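Local coordinates for protein trilobed Protease (Pyrococcus furiosus, PDB 2GOP) that forms the beta-propeller domain of a protease, a propeller of open Velcro topology that probably guards the way to its catalytic part, at residues P20-G24 with E25-Y29; T10-K13 with F14-S18. One frame throughout, in Å; residues are numbered along the deposited sequence.

Both contacts are local, follow each other along the chain and share strand 16-23. Contact 2 (10-13 with 14-18) is a surface contact at the start of that strand, its centre about 22 Å from the centre of the chain. Contact 1 (20-24 with 25-29) is partly buried at the strand's end, its centre about 12 Å from the centre of the chain, where the chain turns back into strand 26-35. Their chemistry differs accordingly. Backbone hydrogen bonds and a threonine hydroxyl hold the hairpin of contact 1, whereas contact 2 rests on two phenylalanine rings and a tyrosine. The two meet where Tyr29 of contact 1 packs against Leu17 and Ser18 of contact 2.

Contact 1. Residues P20-G24 with E25-Y29; sequences PRTKG and ELVAY
Arg21 and Ala28 form an antiparallel hydrogen-bonded pair: Arg21 N to Ala28 O and Ala28 N to Arg21 O are both 2.8 Å. Lys23 and Leu26 form the second such pair. Leu26 N gives a bond of 2.9 Å to Lys23 O, closing a type II' turn. Gly24 takes a positive phi of 58° there, which favours glycine, and a CB would clash with Glu25 N. This tight two-residue beta hairpin joins the first two strands of a four-stranded propeller blade.

One side-chain bond joins this ladder. With OG1 of Thr22 trans to the backbone N (chi1 -170°), the hydroxyl donates to Leu26 O at 2.9 Å. Lys23 N reaches Leu26 O at 3.1 Å from the opposite face of the carbonyl plane. Two donors thus grip one oxygen.

Side-chain packing is modest. Val27 CG1 lies 4.2 Å from Thr22 CB, and the two side chains cross at a slant. With a valine in place of Thr22, Leu26 O would probably keep the Lys23 bond but lose its second donor.

Outside the hairpin, Asp308 and Asp310 accept from Thr22 N and Gly24 N. Between the two strands the hold is mainly hydrogen bonding; Thr22 and Val27 pack outward on Val314 of strand 313-318.

Contact 2. Residues T10-K13 with F14-S18; sequences TFAK and FAYLS
Two first torsions and the bend between them bring Phe11 and Phe14 together. Phe11 has CG opposite the backbone N (chi1 -157°), while Phe14 has CG beside its own N (chi1 -59°). The rings reach each other across the bend at Ala12 and Lys13. Phe14 CE2 lies over one face of the Phe11 ring, shifted toward the rim, and comes within 3.3 Å of Phe11 CE2. Phe14 CZ is 3.4 Å from Phe11 CZ, so the fit is tight. The planes are turned 55° from each other, with centroids 4.8 Å apart. The pair is oblique and purely apolar. Lys13 CG lies in the plane of the Phe11 ring, at its edge. Lys13 also touches a crystal neighbour, so the lattice may influence this exposed end.

A second, looser contact lies nearer the strand. Tyr16 OH approaches Ala12 CB at 3.9 Å, and the methyl sits at the edge of the tyrosine ring. The same hydroxyl oxygen lies at the edge of the Phe14 ring. Phe14 N is buried here and has no polar partner in the model.

The bend is the entry of the chain into its first propeller blade. It leads into strand 16-23, where Tyr16 and Ser18 pair with Thr32 and Val30 of strand 26-35. Phe14 also packs on Leu323 and Asn340 in loops, and Tyr16 touches Ile193 of the second subunit.

Contact 1. Residues P20-G24 with E25-Y29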
ATOM      1  N   PRO A  20     -12.573 -16.778   0.086  1.00 38.05           N
ATOM      2  CA  PRO A  20     -12.829 -18.182   0.461  1.00 37.55           C
ATOM      3  C   PRO A  20     -12.573 -18.417   1.941  1.00 39.48           C
ATOM      4  O   PRO A  20     -11.618 -17.889   2.503  1.00 36.49           O
ATOM      5  CB  PRO A  20     -11.813 -18.961  -0.369  1.00 38.13           C
ATOM      6  CG  PRO A  20     -10.690 -18.006  -0.570  1.00 39.10           C
ATOM      7  CD  PRO A  20     -11.319 -16.635  -0.670  1.00 36.74           C
ATOM      8  N   ARG A  21     -13.440 -19.208   2.556  1.00 40.39           N
ATOM      9  CA  ARG A  21     -13.380 -19.486   3.970  1.00 41.56           C
ATOM     10  C   ARG A  21     -13.698 -20.943   4.224  1.00 41.79           C
ATOM     11  O   ARG A  21     -14.475 -21.560   3.487  1.00 41.75           O
ATOM     12  CB  ARG A  21     -14.409 -18.631   4.710  1.00 43.70           C
ATOM     13  CG  ARG A  21     -14.147 -17.140   4.608  1.00 45.92           C
ATOM     14  CD  ARG A  21     -13.099 -16.728   5.584  1.00 47.48           C
ATOM     15  NE  ARG A  21     -12.429 -15.509   5.165  1.00 50.00           N
ATOM     16  CZ  ARG A  21     -11.598 -14.812   5.930  1.00 48.07           C
ATOM     17  NH1 ARG A  21     -11.316 -15.212   7.169  1.00 44.43           N
ATOM     18  NH2 ARG A  21     -11.053 -13.700   5.451  1.00 50.62           N
ATOM     19  N   THR A  22     -13.125 -21.480   5.292  1.00 43.28           N
ATOM     20  CA  THR A  22     -13.444 -22.838   5.705  1.00 42.81           C
ATOM     21  C   THR A  22     -13.357 -23.038   7.227  1.00 42.75           C
ATOM     22  O   THR A  22     -12.476 -22.495   7.891  1.00 42.15           O
ATOM     23  CB  THR A  22     -12.532 -23.859   4.987  1.00 41.33           C
ATOM     24  OG1 THR A  22     -13.012 -25.189   5.238  1.00 44.55           O
ATOM     25  CG2 THR A  22     -11.081 -23.719   5.457  1.00 38.96           C
ATOM     26  N   LYS A  23     -14.312 -23.796   7.757  1.00 43.11           N
ATOM     27  CA  LYS A  23     -14.267 -24.312   9.124  1.00 44.38           C
ATOM     28  C   LYS A  23     -14.885 -25.688   9.089  1.00 45.52           C
ATOM     29  O   LYS A  23     -15.955 -25.867   8.515  1.00 46.23           O
ATOM     30  CB  LYS A  23     -15.072 -23.444  10.090  1.00 44.78           C
ATOM     31  CG  LYS A  23     -14.517 -22.053  10.319  1.00 45.96           C
ATOM     32  CD  LYS A  23     -13.165 -22.070  11.006  1.00 43.92           C
ATOM     33  CE  LYS A  23     -12.705 -20.653  11.311  1.00 46.08           C
ATOM     34  NZ  LYS A  23     -11.378 -20.596  11.980  1.00 46.01           N
ATOM     35  N   GLY A  24     -14.211 -26.663   9.689  1.00 46.04           N
ATOM     36  CA  GLY A  24     -14.717 -28.020   9.725  1.00 45.72           C
ATOM     37  C   GLY A  24     -14.961 -28.566   8.334  1.00 45.25           C
ATOM     38  O   GLY A  24     -14.051 -28.608   7.516  1.00 44.14           O
ATOM     39  N   GLU A  25     -16.194 -28.985   8.072  1.00 45.70           N
ATOM     40  CA  GLU A  25     -16.569 -29.535   6.770  1.00 47.97           C
ATOM     41  C   GLU A  25     -17.366 -28.520   5.948  1.00 46.74           C
ATOM     42  O   GLU A  25     -17.968 -28.867   4.927  1.00 47.81           O
ATOM     43  CB  GLU A  25     -17.363 -30.836   6.954  1.00 49.44           C
ATOM     44  CG  GLU A  25     -16.526 -32.000   7.505  1.00 54.19           C
ATOM     45  CD  GLU A  25     -15.927 -32.884   6.417  1.00 58.97           C
ATOM     46  OE1 GLU A  25     -15.480 -32.357   5.371  1.00 62.74           O
ATOM     47  OE2 GLU A  25     -15.895 -34.115   6.615  1.00 61.11           O
ATOM     48  N   LEU A  26     -17.352 -27.266   6.390  1.00 45.44           N
ATOM     49  CA  LEU A  26     -17.991 -26.173   5.659  1.00 45.90           C
ATOM     50  C   LEU A  26     -16.969 -25.319   4.922  1.00 46.08           C
ATOM     51  O   LEU A  26     -15.883 -25.035   5.438  1.00 44.65           O
ATOM     52  CB  LEU A  26     -18.788 -25.274   6.610  1.00 45.13           C
ATOM     53  CG  LEU A  26     -20.044 -25.890   7.237  1.00 47.07           C
ATOM     54  CD1 LEU A  26     -20.738 -24.873   8.129  1.00 43.89           C
ATOM     55  CD2 LEU A  26     -21.003 -26.414   6.169  1.00 45.95           C
ATOM     56  N   VAL A  27     -17.331 -24.914   3.710  1.00 45.72           N
ATOM     57  CA  VAL A  27     -16.626 -23.849   3.016  1.00 45.08           C
ATOM     58  C   VAL A  27     -17.652 -22.765   2.723  1.00 45.15           C
ATOM     59  O   VAL A  27     -18.845 -23.051   2.592  1.00 43.19           O
ATOM     60  CB  VAL A  27     -15.951 -24.336   1.714  1.00 45.72           C
ATOM     61  CG1 VAL A  27     -14.973 -25.460   2.022  1.00 47.59           C
ATOM     62  CG2 VAL A  27     -16.983 -24.790   0.696  1.00 46.31           C
ATOM     63  N   ALA A  28     -17.193 -21.520   2.663  1.00 45.06           N
ATOM     64  CA  ALA A  28     -18.028 -20.413   2.211  1.00 44.43           C
ATOM     65  C   ALA A  28     -17.212 -19.448   1.372  1.00 47.15           C
ATOM     66  O   ALA A  28     -15.973 -19.417   1.442  1.00 45.27           O
ATOM     67  CB  ALA A  28     -18.665 -19.673   3.391  1.00 42.69           C
ATOM     68  N   TYR A  29     -17.929 -18.664   0.576  1.00 45.48           N
ATOM     69  CA  TYR A  29     -17.323 -17.680  -0.305  1.00 44.17           C
ATOM     70  C   TYR A  29     -18.372 -16.699  -0.781  1.00 43.00           C
ATOM     71  O   TYR A  29     -19.575 -16.930  -0.626  1.00 43.07           O
ATOM     72  CB  TYR A  29     -16.655 -18.359  -1.511  1.00 42.69           C
ATOM     73  CG  TYR A  29     -17.560 -19.274  -2.287  1.00 42.17           C
ATOM     74  CD1 TYR A  29     -17.752 -20.593  -1.885  1.00 41.46           C
ATOM     75  CD2 TYR A  29     -18.233 -18.826  -3.429  1.00 43.89           C
ATOM     76  CE1 TYR A  29     -18.568 -21.437  -2.588  1.00 41.54           C
ATOM     77  CE2 TYR A  29     -19.063 -19.670  -4.140  1.00 40.36           C
ATOM     78  CZ  TYR A  29     -19.225 -20.974  -3.714  1.00 43.54           C
ATOM     79  OH  TYR A  29     -20.040 -21.829  -4.411  1.00 42.44           O
TER

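Contact 2. Residues T10-K13 with F14-S18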
ATOM      1  N   THR A  10     -19.605  -3.946 -20.888  1.00 99.86           N
ATOM      2  CA  THR A  10     -20.525  -4.613 -21.856  1.00100.32           C
ATOM      3  C   THR A  10     -20.507  -6.134 -21.676  1.00101.06           C
ATOM      4  O   THR A  10     -21.547  -6.793 -21.778  1.00102.25           O
ATOM      5  CB  THR A  10     -20.154  -4.264 -23.319  1.00100.62           C
ATOM      6  OG1 THR A  10     -20.200  -2.843 -23.505  1.00100.88           O
ATOM      7  CG2 THR A  10     -21.114  -4.927 -24.300  1.00100.38           C
ATOM      8  N   PHE A  11     -19.320  -6.676 -21.404  1.00100.02           N
ATOM      9  CA  PHE A  11     -19.111  -8.120 -21.249  1.00 97.51           C
ATOM     10  C   PHE A  11     -19.914  -8.702 -20.069  1.00 95.44           C
ATOM     11  O   PHE A  11     -21.011  -9.227 -20.269  1.00 96.59           O
ATOM     12  CB  PHE A  11     -17.603  -8.402 -21.075  1.00 99.67           C
ATOM     13  CG  PHE A  11     -17.169  -9.804 -21.450  1.00100.43           C
ATOM     14  CD1 PHE A  11     -15.839 -10.039 -21.800  1.00100.25           C
ATOM     15  CD2 PHE A  11     -18.057 -10.880 -21.461  1.00101.48           C
ATOM     16  CE1 PHE A  11     -15.400 -11.310 -22.149  1.00100.75           C
ATOM     17  CE2 PHE A  11     -17.626 -12.154 -21.816  1.00101.40           C
ATOM     18  CZ  PHE A  11     -16.292 -12.368 -22.161  1.00101.28           C
ATOM     19  N   ALA A  12     -19.377  -8.552 -18.854  1.00 91.01           N
ATOM     20  CA  ALA A  12     -19.737  -9.345 -17.654  1.00 87.04           C
ATOM     21  C   ALA A  12     -20.947 -10.289 -17.743  1.00 83.33           C
ATOM     22  O   ALA A  12     -22.080  -9.910 -17.437  1.00 82.74           O
ATOM     23  CB  ALA A  12     -19.888  -8.426 -16.453  1.00 87.25           C
ATOM     24  N   LYS A  13     -20.669 -11.529 -18.144  1.00 79.20           N
ATOM     25  CA  LYS A  13     -21.650 -12.613 -18.142  1.00 75.33           C
ATOM     26  C   LYS A  13     -21.325 -13.585 -17.003  1.00 71.52           C
ATOM     27  O   LYS A  13     -21.949 -14.644 -16.888  1.00 71.82           O
ATOM     28  CB  LYS A  13     -21.588 -13.395 -19.464  1.00 75.98           C
ATOM     29  CG  LYS A  13     -21.380 -12.563 -20.732  1.00 77.08           C
ATOM     30  CD  LYS A  13     -22.674 -12.311 -21.490  1.00 77.62           C
ATOM     31  CE  LYS A  13     -23.689 -11.535 -20.671  1.00 78.14           C
ATOM     32  NZ  LYS A  13     -24.898 -11.220 -21.480  1.00 78.48           N
ATOM     33  N   PHE A  14     -20.352 -13.216 -16.171  1.00 64.59           N
ATOM     34  CA  PHE A  14     -19.645 -14.179 -15.326  1.00 61.14           C
ATOM     35  C   PHE A  14     -20.022 -14.136 -13.853  1.00 55.92           C
ATOM     36  O   PHE A  14     -20.685 -13.215 -13.391  1.00 53.42           O
ATOM     37  CB  PHE A  14     -18.134 -13.966 -15.464  1.00 59.78           C
ATOM     38  CG  PHE A  14     -17.634 -14.115 -16.872  1.00 60.61           C
ATOM     39  CD1 PHE A  14     -17.772 -15.325 -17.544  1.00 59.04           C
ATOM     40  CD2 PHE A  14     -17.032 -13.048 -17.532  1.00 60.10           C
ATOM     41  CE1 PHE A  14     -17.316 -15.467 -18.845  1.00 59.96           C
ATOM     42  CE2 PHE A  14     -16.572 -13.186 -18.833  1.00 60.17           C
ATOM     43  CZ  PHE A  14     -16.716 -14.397 -19.491  1.00 59.51           C
ATOM     44  N   ALA A  15     -19.598 -15.173 -13.139  1.00 53.01           N
ATOM     45  CA  ALA A  15     -19.685 -15.240 -11.690  1.00 50.95           C
ATOM     46  C   ALA A  15     -18.303 -14.919 -11.148  1.00 46.68           C
ATOM     47  O   ALA A  15     -17.316 -15.498 -11.591  1.00 44.10           O
ATOM     48  CB  ALA A  15     -20.118 -16.620 -11.252  1.00 47.30           C
ATOM     49  N   TYR A  16     -18.237 -13.986 -10.203  1.00 45.31           N
ATOM     50  CA  TYR A  16     -16.966 -13.548  -9.638  1.00 45.62           C
ATOM     51  C   TYR A  16     -16.876 -13.963  -8.175  1.00 45.64           C
ATOM     52  O   TYR A  16     -17.628 -13.468  -7.335  1.00 43.80           O
ATOM     53  CB  TYR A  16     -16.817 -12.033  -9.786  1.00 46.68           C
ATOM     54  CG  TYR A  16     -16.776 -11.576 -11.225  1.00 46.42           C
ATOM     55  CD1 TYR A  16     -15.599 -11.650 -11.967  1.00 47.51           C
ATOM     56  CD2 TYR A  16     -17.917 -11.087 -11.854  1.00 48.20           C
ATOM     57  CE1 TYR A  16     -15.560 -11.240 -13.302  1.00 48.26           C
ATOM     58  CE2 TYR A  16     -17.891 -10.683 -13.186  1.00 48.87           C
ATOM     59  CZ  TYR A  16     -16.710 -10.761 -13.906  1.00 48.74           C
ATOM     60  OH  TYR A  16     -16.679 -10.344 -15.224  1.00 48.27           O
ATOM     61  N   LEU A  17     -15.940 -14.866  -7.885  1.00 44.20           N
ATOM     62  CA  LEU A  17     -15.786 -15.451  -6.558  1.00 44.33           C
ATOM     63  C   LEU A  17     -14.722 -14.714  -5.747  1.00 43.42           C
ATOM     64  O   LEU A  17     -13.665 -14.376  -6.270  1.00 42.37           O
ATOM     65  CB  LEU A  17     -15.391 -16.925  -6.657  1.00 43.47           C
ATOM     66  CG  LEU A  17     -16.529 -17.946  -6.785  1.00 48.49           C
ATOM     67  CD1 LEU A  17     -17.419 -17.673  -7.971  1.00 49.86           C
ATOM     68  CD2 LEU A  17     -15.944 -19.326  -6.862  1.00 45.40           C
ATOM     69  N   SER A  18     -14.990 -14.509  -4.463  1.00 41.11           N
ATOM     70  CA  SER A  18     -14.014 -13.862  -3.593  1.00 40.79           C
ATOM     71  C   SER A  18     -14.124 -14.377  -2.171  1.00 39.42           C
ATOM     72  O   SER A  18     -15.124 -14.978  -1.790  1.00 38.58           O
ATOM     73  CB  SER A  18     -14.180 -12.335  -3.614  1.00 41.80           C
ATOM     74  OG  SER A  18     -15.493 -11.938  -3.254  1.00 40.00           O
TER